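Local coordinates for protein interleukin-20 receptor subunit beta (Homo sapiens, PDB 6DF3) that pairs with IL20RA to form a receptor for interleukins 19, 20 and 24, or with IL22RA1 for interleukins 20 and 24, at residues P2-L7 with Q86-S91; M14-M19 with D64-I69; G115-I120 with L158-P163; F129-A134 with A171-K176. The protein carries 1 engineered substitution. One frame throughout, in Å; residues are numbered along the deposited sequence.

Interaction 1. Residues P2-L7 with Q86-S91; sequences PAPQNL and QTSAWS
Ser91 and Ser88, which meet the Pro2-Leu7 segment from the other side of the contact, use their hydroxyls differently, and their first torsions explain why. In Ser91, OG is anti to the carbonyl carbon (chi1 -83°), and this rotation swings it across to the backbone of Pro4. The pair is assigned as a hydrogen bond from Ser91 OG to Pro4 O, but the modelled separation of 2.3 Å is too short to be trusted in detail. In Ser88, OG stands between the backbone N and the carbonyl carbon (chi1 62°). From there it donates to Ala89 O, with Ser88 OG 3.0 Å from that oxygen, and also bonds Ala81 N, so this hydroxyl is engaged by its own segment and by strand 74-83.

The rest is close packing. The Ala3 methyl packs between the Ser91 hydroxyl and Ala89: its CB lies 3.5 Å from Ser91 OG and 3.6 Å from Ala89 O. Ser88 CB covers the adjoining backbone, 3.6 Å from Ala3 CA. At the far end, both methyls of Leu7 reach Ser91: CD2 lies 3.4 Å from Ser91 O, while CD1 is 4.0 Å from Ser91 CB.

The Pro2-Leu7 and Ser88-Ser91 runs point nearly the same way, 24° apart, and Ala3 CA comes within 4.9 Å of Ser88 CA, placing the N-terminal lead-in of this fibronectin type III domain beside the outermost strand 86-98. Pro4 and Leu7 also pack on Trp20, and Leu7 reaches Val79. The backbones of Ser88 and Ser91 bond to Ala81 and Val79 of strand 74-83, while the backbone of Gln5 hydrogen-bonds that of Ser21, just beyond strand 15-19.

Interaction 2. Residues M14-M19 with D64-I69; sequences MKHLLM and DVTDDI
Leu17 and Asp64 form an antiparallel, non-hydrogen-bonded pair, and an Asx turn follows at once: Asp64 OD1 accepts from Thr66 N at 2.9 Å. The turn lies at the C-terminal end of strand 62-64, an outermost strand of the three-stranded sheet of the first fibronectin type III domain.

Two hydrogen bonds span the contact, both through the backbone of His16. Val65 N donates to His16 O at 2.9 Å, approaching nearly along the C=O axis. His16 N donates to Thr66 OG1, also at 2.9 Å; OG1 sits beside its own backbone N (chi1 -59°), facing the strand. Thr66 OG1 is modelled very close to Asp64 OD1, too close for that geometry to be relied on.

The charged pair is looser. Lys15, fully extended, crosses Asp64 at about a right angle, and NZ stays 4.2 Å from Asp64 OD2, beyond salt-bridge range.

Apolar packing lies on the buried side. The His16 ring brings CD2 to 3.7 Å from Ile69 CB, and Leu18 CB lies against Val65 CG1. The ring's ND1 bonds Ser11 OG. At its other nitrogen, a water in the ring plane bridges the segments, 2.9 Å from His16 NE2 and 2.9 Å from Ile69 O, to which it donates.

Interaction 3. Residues G115-I120 with L158-P163; sequences GFHLVI and LETMEP
Leu118 supplies two of the three hydrogen bonds here, one through each backbone polar atom. Its N donates to Glu159 O at 2.9 Å, and its O accepts from Leu158 N at 3.0 Å in a nearly straight bond, 171° at the hydrogen. The third bond lies beyond the strand ends: Met161 N donates to Phe116 O at 3.1 Å, tilted 35° from the carbonyl plane. Strands 117-120 and 158-160 run antiparallel at 168°.

His117 and Thr160 form a non-hydrogen-bonded pair. Thr160 OG1 sits over one face of the imidazole, 2.9 Å above its plane and offset toward the rim. That hydroxyl has a weak hydrogen bond to His157 NE2.

Apolar side chains of Leu118, Ile120, Leu158 and Met161 pack together. Leu118 CG is anti to its backbone N, and beyond it CD2 meets Leu158 CD1 at 3.8 Å. Met161 SD meets Leu118 CB at 4.0 Å, and Ile120 CG2 lies 3.7 Å from Leu158 CD2.

Strand 117-122 is the middle member of the three-stranded sheet, with 109-114 on its other side. Toward the opposing sheet of this fibronectin type III domain, Leu118 packs on Val169, Ile120 on Val133, and Leu158 on both.

Interaction 4. Residues F129-A134 with A171-K176; sequences FEFLVA and AETFVK. Unlike the reference sequence in segment 171-176: Glu172 (reference Gln).
Phe131 and Thr173, like Val133 and Ala171, are non-hydrogen-bonded pairs that alternate with the hydrogen-bonded pairs Glu130-Phe174 and Leu132-Glu172: a twisted antiparallel ladder at 149° in the second fibronectin type III domain.

Four backbone hydrogen bonds carry it. Glu130 N donates to Phe174 O at 2.8 Å, and Phe174 N returns a short, bent bond to Glu130 O (2.6 Å, 134° at the hydrogen). Glu172 N donates to Leu132 O at 2.9 Å; Leu132 N reaches Glu172 O from above the carbonyl plane, 39° out of it.

Apolar contacts gather on the face of Phe131, Val133, Ala171 and Thr173, joined by Phe129. Val175 CG2 lies 3.5 Å from Phe129 CE2, the side chains side by side, while Thr173 CG2 meets the Phe129 ring at its edge, in plane.

On the other face, extended Glu172 (Gln in the reference) lies beside Leu132, its OE2 3.2 Å from Leu132 CD2. Glu130 OE2 stays 4.2 Å from Lys176 NZ, too far for a salt bridge; that amine weakly hydrogen-bonds another chain.

Glu130, Leu132, Glu172 and Phe174 thus mix acids with apolar groups on a partly exposed face; the other is buried, and Thr173 OG1, between Phe129 CD2 and Phe131 CE2, has no polar partner there.

How the interactions relate
The four contacts fall in two fibronectin type III domains joined in series: interactions 1 and 2 in the first, 3 and 4 in the second. Interaction 2 is nested within the loop closed by interaction 1, and the two touch where Leu7 packs on Met19. Interactions 3 and 4 alternate along the chain; each ties strands of one sheet, and Val133 meets Ile120 and Leu158 between the sheets, as in a beta sandwich. Across the domain junction, Met14 packs on Phe129 and Val175, directly linking interactions 2 and 4, whose centres are 22 Å apart. Interactions 1 and 3 are at opposite ends, centres 57 Å apart, consistent with an elongated two-domain receptor ectodomain.

Interaction 1. Residues P2-L7 with Q86-S91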
loop_
_atom_site.group_PDB
_atom_site.type_symbol
_atom_site.label_atom_id
_atom_site.label_comp_id
_atom_site.label_asym_id
_atom_site.label_seq_id
_atom_site.Cartn_x
_atom_site.Cartn_y
_atom_site.Cartn_z
ATOM N N PRO C 2 -34.492 19.054 17.056
ATOM C CA PRO C 2 -33.350 18.933 17.986
ATOM C C PRO C 2 -32.091 18.346 17.335
ATOM O O PRO C 2 -32.207 17.381 16.571
ATOM C CB PRO C 2 -33.886 17.928 19.028
ATOM C CG PRO C 2 -35.386 18.198 19.072
ATOM C CD PRO C 2 -35.780 18.870 17.775
ATOM N N ALA C 3 -30.903 18.875 17.625
ATOM C CA ALA C 3 -29.669 18.179 17.164
ATOM C C ALA C 3 -29.416 16.929 17.996
ATOM O O ALA C 3 -29.856 16.842 19.147
ATOM C CB ALA C 3 -28.479 19.080 17.226
ATOM N N PRO C 4 -28.748 15.926 17.413
ATOM C CA PRO C 4 -28.385 14.737 18.208
ATOM C C PRO C 4 -27.363 15.094 19.298
ATOM O O PRO C 4 -26.562 15.980 19.075
ATOM C CB PRO C 4 -27.735 13.782 17.175
ATOM C CG PRO C 4 -27.761 14.499 15.854
ATOM C CD PRO C 4 -28.185 15.911 16.048
ATOM N N GLN C 5 -27.418 14.406 20.437
ATOM C CA GLN C 5 -26.641 14.698 21.627
ATOM C C GLN C 5 -25.895 13.429 22.016
ATOM O O GLN C 5 -26.138 12.366 21.439
ATOM C CB GLN C 5 -27.569 15.154 22.761
ATOM C CG GLN C 5 -28.289 16.510 22.549
ATOM C CD GLN C 5 -27.329 17.682 22.265
ATOM O OE1 GLN C 5 -26.230 17.733 22.809
ATOM N NE2 GLN C 5 -27.732 18.612 21.390
ATOM N N ASN C 6 -24.974 13.563 22.974
ATOM C CA ASN C 6 -24.225 12.449 23.555
ATOM C C ASN C 6 -23.398 11.704 22.470
ATOM O O ASN C 6 -23.483 10.517 22.292
ATOM C CB ASN C 6 -25.184 11.546 24.351
ATOM C CG ASN C 6 -26.090 12.363 25.325
ATOM O OD1 ASN C 6 -27.292 12.671 25.068
ATOM N ND2 ASN C 6 -25.484 12.773 26.429
ATOM N N LEU C 7 -22.619 12.454 21.719
ATOM C CA LEU C 7 -21.782 11.884 20.698
ATOM C C LEU C 7 -20.581 11.265 21.329
ATOM O O LEU C 7 -19.932 11.914 22.181
ATOM C CB LEU C 7 -21.252 12.937 19.750
ATOM C CG LEU C 7 -22.199 13.228 18.597
ATOM C CD1 LEU C 7 -23.514 13.781 19.080
ATOM C CD2 LEU C 7 -21.544 14.176 17.644
ATOM N N GLN C 86 -36.714 20.178 7.434
ATOM C CA GLN C 86 -36.050 20.354 8.713
ATOM C C GLN C 86 -34.747 19.495 8.794
ATOM O O GLN C 86 -34.793 18.266 8.777
ATOM C CB GLN C 86 -37.037 20.138 9.886
ATOM C CG GLN C 86 -37.779 21.417 10.310
ATOM C CD GLN C 86 -38.569 21.248 11.602
ATOM O OE1 GLN C 86 -38.934 20.138 11.971
ATOM N NE2 GLN C 86 -38.826 22.347 12.299
ATOM N N THR C 87 -33.601 20.180 8.737
ATOM C CA THR C 87 -32.336 19.693 9.244
ATOM C C THR C 87 -32.138 20.300 10.627
ATOM O O THR C 87 -32.433 21.473 10.837
ATOM C CB THR C 87 -31.128 20.207 8.432
ATOM O OG1 THR C 87 -31.492 21.411 7.757
ATOM C CG2 THR C 87 -30.669 19.233 7.419
ATOM N N SER C 88 -31.578 19.521 11.549
ATOM C CA SER C 88 -31.087 20.071 12.821
ATOM C C SER C 88 -29.796 20.889 12.606
ATOM O O SER C 88 -29.263 20.932 11.523
ATOM C CB SER C 88 -30.776 18.942 13.786
ATOM O OG SER C 88 -29.732 18.101 13.269
ATOM N N ALA C 89 -29.298 21.530 13.647
ATOM C CA ALA C 89 -28.006 22.138 13.600
ATOM C C ALA C 89 -26.961 20.978 13.668
ATOM O O ALA C 89 -27.321 19.817 13.915
ATOM C CB ALA C 89 -27.865 23.115 14.757
ATOM N N TRP C 90 -25.685 21.253 13.390
ATOM C CA TRP C 90 -24.650 20.206 13.507
ATOM C C TRP C 90 -24.270 20.014 14.967
ATOM O O TRP C 90 -24.175 20.988 15.690
ATOM C CB TRP C 90 -23.382 20.574 12.744
ATOM C CG TRP C 90 -23.503 20.524 11.264
ATOM C CD1 TRP C 90 -23.626 21.598 10.418
ATOM C CD2 TRP C 90 -23.519 19.339 10.429
ATOM N NE1 TRP C 90 -23.712 21.159 9.136
ATOM C CE2 TRP C 90 -23.610 19.783 9.098
ATOM C CE3 TRP C 90 -23.452 17.964 10.683
ATOM C CZ2 TRP C 90 -23.670 18.903 8.018
ATOM C CZ3 TRP C 90 -23.506 17.078 9.599
ATOM C CH2 TRP C 90 -23.650 17.562 8.282
ATOM N N SER C 91 -24.021 18.771 15.373
ATOM C CA SER C 91 -23.462 18.471 16.691
ATOM C C SER C 91 -22.019 17.942 16.491
ATOM O O SER C 91 -21.831 16.974 15.733
ATOM C CB SER C 91 -24.220 17.343 17.407
ATOM O OG SER C 91 -25.372 17.719 18.070
#

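Interaction 2. Residues M14-M19 with D64-I69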
loop_
_atom_site.group_PDB
_atom_site.type_symbol
_atom_site.label_atom_id
_atom_site.label_comp_id
_atom_site.label_asym_id
_atom_site.label_seq_id
_atom_site.Cartn_x
_atom_site.Cartn_y
_atom_site.Cartn_z
ATOM N N MET C 14 -9.477 -1.472 15.722
ATOM C CA MET C 14 -9.483 -0.614 14.484
ATOM C C MET C 14 -10.768 -0.493 13.739
ATOM O O MET C 14 -10.770 0.026 12.643
ATOM C CB MET C 14 -8.347 -1.003 13.526
ATOM C CG MET C 14 -6.997 -0.846 14.169
ATOM S SD MET C 14 -6.438 0.902 14.491
ATOM C CE MET C 14 -5.932 1.353 12.818
ATOM N N LYS C 15 -11.893 -0.892 14.333
ATOM C CA LYS C 15 -13.224 -0.534 13.808
ATOM C C LYS C 15 -13.807 0.655 14.598
ATOM O O LYS C 15 -14.016 0.542 15.827
ATOM C CB LYS C 15 -14.164 -1.723 13.956
ATOM C CG LYS C 15 -15.483 -1.455 13.282
ATOM C CD LYS C 15 -16.483 -2.574 13.547
ATOM C CE LYS C 15 -17.777 -2.283 12.800
ATOM N NZ LYS C 15 -18.939 -2.955 13.435
ATOM N N HIS C 16 -14.075 1.785 13.943
ATOM C CA HIS C 16 -14.547 2.964 14.661
ATOM C C HIS C 16 -16.000 3.284 14.398
ATOM O O HIS C 16 -16.385 3.647 13.275
ATOM C CB HIS C 16 -13.688 4.180 14.357
ATOM C CG HIS C 16 -12.281 3.854 14.042
ATOM N ND1 HIS C 16 -11.447 3.213 14.937
ATOM C CD2 HIS C 16 -11.526 4.119 12.925
ATOM C CE1 HIS C 16 -10.268 3.001 14.345
ATOM N NE2 HIS C 16 -10.285 3.552 13.124
ATOM N N LEU C 17 -16.784 3.226 15.479
ATOM C CA LEU C 17 -18.221 3.479 15.469
ATOM C C LEU C 17 -18.551 4.828 16.101
ATOM O O LEU C 17 -18.311 5.003 17.263
ATOM C CB LEU C 17 -18.933 2.380 16.284
ATOM C CG LEU C 17 -19.825 1.334 15.662
ATOM C CD1 LEU C 17 -20.666 0.565 16.732
ATOM C CD2 LEU C 17 -20.758 1.964 14.646
ATOM N N LEU C 18 -19.095 5.772 15.350
ATOM C CA LEU C 18 -19.621 7.010 15.931
ATOM C C LEU C 18 -21.045 6.729 16.373
ATOM O O LEU C 18 -21.719 5.942 15.695
ATOM C CB LEU C 18 -19.581 8.151 14.923
ATOM C CG LEU C 18 -20.171 9.505 15.367
ATOM C CD1 LEU C 18 -19.288 10.053 16.458
ATOM C CD2 LEU C 18 -20.256 10.457 14.193
ATOM N N MET C 19 -21.484 7.302 17.513
ATOM C CA MET C 19 -22.794 6.941 18.206
ATOM C C MET C 19 -23.328 8.175 18.837
ATOM O O MET C 19 -22.557 9.041 19.195
ATOM C CB MET C 19 -22.695 5.903 19.336
ATOM C CG MET C 19 -22.114 4.562 18.874
ATOM S SD MET C 19 -21.698 3.316 20.148
ATOM C CE MET C 19 -21.159 4.367 21.503
ATOM N N ASP C 64 -20.469 3.493 11.114
ATOM C CA ASP C 64 -19.146 2.989 10.950
ATOM C C ASP C 64 -18.261 3.946 10.090
ATOM O O ASP C 64 -18.302 3.894 8.860
ATOM C CB ASP C 64 -19.201 1.578 10.359
ATOM C CG ASP C 64 -17.863 0.892 10.401
ATOM O OD1 ASP C 64 -16.840 1.607 10.565
ATOM O OD2 ASP C 64 -17.817 -0.359 10.291
ATOM N N VAL C 65 -17.403 4.749 10.740
ATOM C CA VAL C 65 -16.546 5.709 10.082
ATOM C C VAL C 65 -15.150 5.135 9.859
ATOM O O VAL C 65 -14.189 5.847 9.641
ATOM C CB VAL C 65 -16.430 7.033 10.909
ATOM C CG1 VAL C 65 -17.802 7.650 11.158
ATOM C CG2 VAL C 65 -15.812 6.828 12.262
ATOM N N THR C 66 -15.005 3.834 9.966
ATOM C CA THR C 66 -13.701 3.206 9.793
ATOM C C THR C 66 -13.002 3.667 8.518
ATOM O O THR C 66 -11.851 4.034 8.544
ATOM C CB THR C 66 -13.875 1.692 9.828
ATOM O OG1 THR C 66 -14.475 1.303 11.105
ATOM C CG2 THR C 66 -12.508 0.966 9.566
ATOM N N ASP C 67 -13.713 3.646 7.416
ATOM C CA ASP C 67 -13.140 4.002 6.124
ATOM C C ASP C 67 -12.807 5.483 5.934
ATOM O O ASP C 67 -12.060 5.775 5.058
ATOM C CB ASP C 67 -14.017 3.522 5.003
ATOM C CG ASP C 67 -14.155 2.010 4.993
ATOM O OD1 ASP C 67 -13.368 1.250 5.645
ATOM O OD2 ASP C 67 -15.125 1.612 4.397
ATOM N N ASP C 68 -13.289 6.363 6.807
ATOM C CA ASP C 68 -12.963 7.756 6.759
ATOM C C ASP C 68 -11.740 8.087 7.604
ATOM O O ASP C 68 -11.114 9.075 7.385
ATOM C CB ASP C 68 -14.132 8.555 7.322
ATOM C CG ASP C 68 -15.464 8.219 6.633
ATOM O OD1 ASP C 68 -15.543 8.225 5.376
ATOM O OD2 ASP C 68 -16.464 7.955 7.348
ATOM N N ILE C 69 -11.449 7.309 8.651
ATOM C CA ILE C 69 -10.305 7.583 9.490
ATOM C C ILE C 69 -9.104 6.875 8.858
ATOM O O ILE C 69 -9.023 5.643 8.943
ATOM C CB ILE C 69 -10.543 7.080 10.943
ATOM C CG1 ILE C 69 -11.871 7.598 11.558
ATOM C CG2 ILE C 69 -9.396 7.489 11.842
ATOM C CD1 ILE C 69 -12.171 9.021 11.330
HETATM O O HOH W 1 -8.625 3.429 10.805
#

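Interaction 3. Residues G115-I120 with L158-P163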
loop_
_atom_site.group_PDB
_atom_site.type_symbol
_atom_site.label_atom_id
_atom_site.label_comp_id
_atom_site.label_asym_id
_atom_site.label_seq_id
_atom_site.Cartn_x
_atom_site.Cartn_y
_atom_site.Cartn_z
ATOM N N GLY C 115 -2.154 -35.472 14.989
ATOM C CA GLY C 115 -1.108 -36.398 15.502
ATOM C C GLY C 115 -0.030 -35.660 16.292
ATOM O O GLY C 115 -0.275 -35.210 17.413
ATOM N N PHE C 116 1.139 -35.484 15.668
ATOM C CA PHE C 116 2.331 -34.858 16.282
ATOM C C PHE C 116 2.458 -33.333 16.082
ATOM O O PHE C 116 3.129 -32.672 16.876
ATOM C CB PHE C 116 3.610 -35.520 15.724
ATOM C CG PHE C 116 3.955 -36.884 16.327
ATOM C CD1 PHE C 116 2.981 -37.740 16.867
ATOM C CD2 PHE C 116 5.280 -37.325 16.305
ATOM C CE1 PHE C 116 3.330 -38.956 17.396
ATOM C CE2 PHE C 116 5.628 -38.555 16.836
ATOM C CZ PHE C 116 4.652 -39.368 17.372
ATOM N N HIS C 117 1.852 -32.786 15.023
ATOM C CA HIS C 117 2.009 -31.394 14.691
ATOM C C HIS C 117 1.058 -30.556 15.510
ATOM O O HIS C 117 -0.091 -30.954 15.742
ATOM C CB HIS C 117 1.686 -31.144 13.240
ATOM C CG HIS C 117 2.613 -31.830 12.308
ATOM N ND1 HIS C 117 3.548 -31.146 11.566
ATOM C CD2 HIS C 117 2.754 -33.136 11.998
ATOM C CE1 HIS C 117 4.230 -32.009 10.835
ATOM N NE2 HIS C 117 3.776 -33.224 11.086
ATOM N N LEU C 118 1.551 -29.397 15.932
ATOM C CA LEU C 118 0.782 -28.439 16.686
ATOM C C LEU C 118 0.330 -27.327 15.740
ATOM O O LEU C 118 1.170 -26.773 15.032
ATOM C CB LEU C 118 1.658 -27.847 17.775
ATOM C CG LEU C 118 0.952 -26.837 18.699
ATOM C CD1 LEU C 118 -0.059 -27.553 19.592
ATOM C CD2 LEU C 118 2.028 -26.105 19.491
ATOM N N VAL C 119 -0.965 -26.990 15.756
ATOM C CA VAL C 119 -1.533 -25.963 14.835
ATOM C C VAL C 119 -2.428 -24.932 15.550
ATOM O O VAL C 119 -3.113 -25.256 16.522
ATOM C CB VAL C 119 -2.212 -26.613 13.580
ATOM C CG1 VAL C 119 -2.995 -27.870 13.897
ATOM C CG2 VAL C 119 -3.052 -25.652 12.762
ATOM N N ILE C 120 -2.370 -23.692 15.046
ATOM C CA ILE C 120 -3.059 -22.552 15.588
ATOM C C ILE C 120 -3.926 -21.955 14.474
ATOM O O ILE C 120 -3.576 -22.013 13.269
ATOM C CB ILE C 120 -2.060 -21.531 16.207
ATOM C CG1 ILE C 120 -2.793 -20.548 17.126
ATOM C CG2 ILE C 120 -1.288 -20.743 15.146
ATOM C CD1 ILE C 120 -1.911 -19.536 17.852
ATOM N N LEU C 158 2.636 -24.459 13.775
ATOM C CA LEU C 158 3.630 -23.833 14.677
ATOM C C LEU C 158 4.940 -24.617 14.860
ATOM O O LEU C 158 6.033 -24.101 14.638
ATOM C CB LEU C 158 3.025 -23.697 16.073
ATOM C CG LEU C 158 1.889 -22.720 16.216
ATOM C CD1 LEU C 158 1.470 -22.786 17.679
ATOM C CD2 LEU C 158 2.333 -21.333 15.787
ATOM N N GLU C 159 4.808 -25.844 15.331
ATOM C CA GLU C 159 5.940 -26.656 15.718
ATOM C C GLU C 159 5.494 -28.121 15.604
ATOM O O GLU C 159 4.313 -28.428 15.795
ATOM C CB GLU C 159 6.391 -26.264 17.143
ATOM C CG GLU C 159 7.581 -27.038 17.745
ATOM C CD GLU C 159 8.794 -26.983 16.829
ATOM O OE1 GLU C 159 9.377 -25.897 16.609
ATOM O OE2 GLU C 159 9.134 -28.020 16.265
ATOM N N THR C 160 6.415 -29.007 15.218
ATOM C CA THR C 160 6.210 -30.443 15.403
ATOM C C THR C 160 6.739 -30.769 16.787
ATOM O O THR C 160 7.840 -30.362 17.150
ATOM C CB THR C 160 6.917 -31.318 14.333
ATOM O OG1 THR C 160 6.211 -31.170 13.097
ATOM C CG2 THR C 160 6.930 -32.814 14.737
ATOM N N MET C 161 5.963 -31.544 17.531
ATOM C CA MET C 161 6.193 -31.721 18.948
ATOM C C MET C 161 7.011 -32.958 19.160
ATOM O O MET C 161 7.050 -33.808 18.287
ATOM C CB MET C 161 4.854 -31.844 19.661
ATOM C CG MET C 161 3.977 -30.604 19.468
ATOM S SD MET C 161 2.524 -30.550 20.538
ATOM C CE MET C 161 1.671 -32.040 19.984
ATOM N N GLU C 162 7.679 -33.030 20.308
ATOM C CA GLU C 162 8.391 -34.238 20.728
ATOM C C GLU C 162 7.686 -34.892 21.923
ATOM O O GLU C 162 7.054 -34.189 22.741
ATOM C CB GLU C 162 9.847 -33.910 21.077
ATOM C CG GLU C 162 10.660 -33.350 19.924
ATOM C CD GLU C 162 10.711 -34.295 18.736
ATOM O OE1 GLU C 162 11.150 -35.462 18.913
ATOM O OE2 GLU C 162 10.299 -33.857 17.630
ATOM N N PRO C 163 7.803 -36.232 22.045
ATOM C CA PRO C 163 7.142 -36.922 23.166
ATOM C C PRO C 163 7.622 -36.410 24.534
ATOM O O PRO C 163 8.753 -35.838 24.626
ATOM C CB PRO C 163 7.526 -38.406 22.962
ATOM C CG PRO C 163 8.731 -38.391 22.082
ATOM C CD PRO C 163 8.638 -37.143 21.240
#

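Interaction 4. Residues F129-A134 with A171-K176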
loop_
_atom_site.group_PDB
_atom_site.type_symbol
_atom_site.label_atom_id
_atom_site.label_comp_id
_atom_site.label_asym_id
_atom_site.label_seq_id
_atom_site.Cartn_x
_atom_site.Cartn_y
_atom_site.Cartn_z
ATOM N N PHE C 129 -3.731 -5.798 11.129
ATOM C CA PHE C 129 -3.127 -6.590 12.214
ATOM C C PHE C 129 -2.155 -7.663 11.817
ATOM O O PHE C 129 -2.499 -8.565 11.006
ATOM C CB PHE C 129 -4.219 -7.348 13.012
ATOM C CG PHE C 129 -5.166 -6.450 13.784
ATOM C CD1 PHE C 129 -6.278 -5.862 13.136
ATOM C CD2 PHE C 129 -5.007 -6.265 15.148
ATOM C CE1 PHE C 129 -7.176 -5.048 13.830
ATOM C CE2 PHE C 129 -5.913 -5.468 15.856
ATOM C CZ PHE C 129 -6.992 -4.854 15.186
ATOM N N GLU C 130 -1.028 -7.664 12.536
ATOM C CA GLU C 130 -0.097 -8.808 12.569
ATOM C C GLU C 130 -0.152 -9.510 13.970
ATOM O O GLU C 130 -0.384 -8.840 15.036
ATOM C CB GLU C 130 1.336 -8.345 12.265
ATOM C CG GLU C 130 1.588 -7.929 10.816
ATOM C CD GLU C 130 2.931 -7.198 10.635
ATOM O OE1 GLU C 130 3.976 -7.891 10.739
ATOM O OE2 GLU C 130 2.942 -5.935 10.428
ATOM N N PHE C 131 0.049 -10.839 13.941
ATOM C CA PHE C 131 -0.037 -11.722 15.141
ATOM C C PHE C 131 1.345 -12.235 15.530
ATOM O O PHE C 131 2.101 -12.756 14.682
ATOM C CB PHE C 131 -0.959 -12.936 14.937
ATOM C CG PHE C 131 -2.383 -12.574 14.652
ATOM C CD1 PHE C 131 -2.796 -12.285 13.354
ATOM C CD2 PHE C 131 -3.335 -12.483 15.698
ATOM C CE1 PHE C 131 -4.123 -11.942 13.081
ATOM C CE2 PHE C 131 -4.674 -12.154 15.436
ATOM C CZ PHE C 131 -5.066 -11.869 14.132
ATOM N N LEU C 132 1.649 -12.036 16.807
ATOM C CA LEU C 132 2.758 -12.653 17.505
ATOM C C LEU C 132 2.263 -13.858 18.267
ATOM O O LEU C 132 1.312 -13.784 19.019
ATOM C CB LEU C 132 3.293 -11.686 18.527
ATOM C CG LEU C 132 4.786 -11.650 18.687
ATOM C CD1 LEU C 132 5.220 -10.315 18.107
ATOM C CD2 LEU C 132 5.218 -11.833 20.158
ATOM N N VAL C 133 2.922 -14.980 18.094
ATOM C CA VAL C 133 2.551 -16.208 18.795
ATOM C C VAL C 133 3.789 -16.678 19.522
ATOM O O VAL C 133 4.828 -16.866 18.910
ATOM C CB VAL C 133 2.006 -17.294 17.843
ATOM C CG1 VAL C 133 1.514 -18.508 18.619
ATOM C CG2 VAL C 133 0.857 -16.723 17.021
ATOM N N ALA C 134 3.677 -16.804 20.839
ATOM C CA ALA C 134 4.741 -17.354 21.679
ATOM C C ALA C 134 4.355 -18.765 21.960
ATOM O O ALA C 134 3.175 -19.039 22.266
ATOM C CB ALA C 134 4.887 -16.591 22.990
ATOM N N ALA C 171 -1.096 -15.879 22.224
ATOM C CA ALA C 171 -1.045 -15.018 21.037
ATOM C C ALA C 171 -1.483 -13.583 21.340
ATOM O O ALA C 171 -2.368 -13.324 22.161
ATOM C CB ALA C 171 -1.904 -15.595 19.921
ATOM N N GLU C 172 -0.891 -12.670 20.600
ATOM C CA GLU C 172 -0.934 -11.246 20.828
ATOM C C GLU C 172 -1.131 -10.629 19.437
ATOM O O GLU C 172 -0.817 -11.263 18.430
ATOM C CB GLU C 172 0.470 -10.918 21.330
ATOM C CG GLU C 172 0.707 -9.604 22.003
ATOM C CD GLU C 172 2.197 -9.253 22.126
ATOM O OE1 GLU C 172 2.524 -8.377 22.960
ATOM O OE2 GLU C 172 3.056 -9.812 21.406
ATOM N N THR C 173 -1.536 -9.370 19.388
ATOM C CA THR C 173 -1.886 -8.722 18.160
ATOM C C THR C 173 -0.904 -7.501 18.071
ATOM O O THR C 173 -0.410 -7.037 19.115
ATOM C CB THR C 173 -3.367 -8.368 18.335
ATOM O OG1 THR C 173 -4.208 -8.982 17.345
ATOM C CG2 THR C 173 -3.531 -6.929 18.456
ATOM N N PHE C 174 -0.586 -7.034 16.852
ATOM C CA PHE C 174 0.286 -5.840 16.603
ATOM C C PHE C 174 -0.253 -5.044 15.422
ATOM O O PHE C 174 -0.593 -5.643 14.427
ATOM C CB PHE C 174 1.744 -6.192 16.266
ATOM C CG PHE C 174 2.592 -4.986 15.922
ATOM C CD1 PHE C 174 2.952 -4.052 16.900
ATOM C CD2 PHE C 174 3.009 -4.757 14.612
ATOM C CE1 PHE C 174 3.726 -2.917 16.589
ATOM C CE2 PHE C 174 3.791 -3.630 14.285
ATOM C CZ PHE C 174 4.155 -2.702 15.268
ATOM N N VAL C 175 -0.294 -3.711 15.570
ATOM C CA VAL C 175 -0.966 -2.768 14.664
ATOM C C VAL C 175 0.067 -1.680 14.270
ATOM O O VAL C 175 0.310 -0.686 15.031
ATOM C CB VAL C 175 -2.246 -2.146 15.349
ATOM C CG1 VAL C 175 -2.901 -1.072 14.468
ATOM C CG2 VAL C 175 -3.302 -3.217 15.627
ATOM N N LYS C 176 0.745 -1.897 13.115
ATOM C CA LYS C 176 1.794 -0.981 12.632
ATOM C C LYS C 176 1.347 0.508 12.603
ATOM O O LYS C 176 2.081 1.370 13.064
ATOM C CB LYS C 176 2.256 -1.424 11.265
ATOM C CG LYS C 176 3.527 -0.727 10.811
ATOM C CD LYS C 176 4.043 -1.292 9.500
ATOM C CE LYS C 176 4.680 -2.655 9.712
ATOM N NZ LYS C 176 5.283 -3.087 8.426
#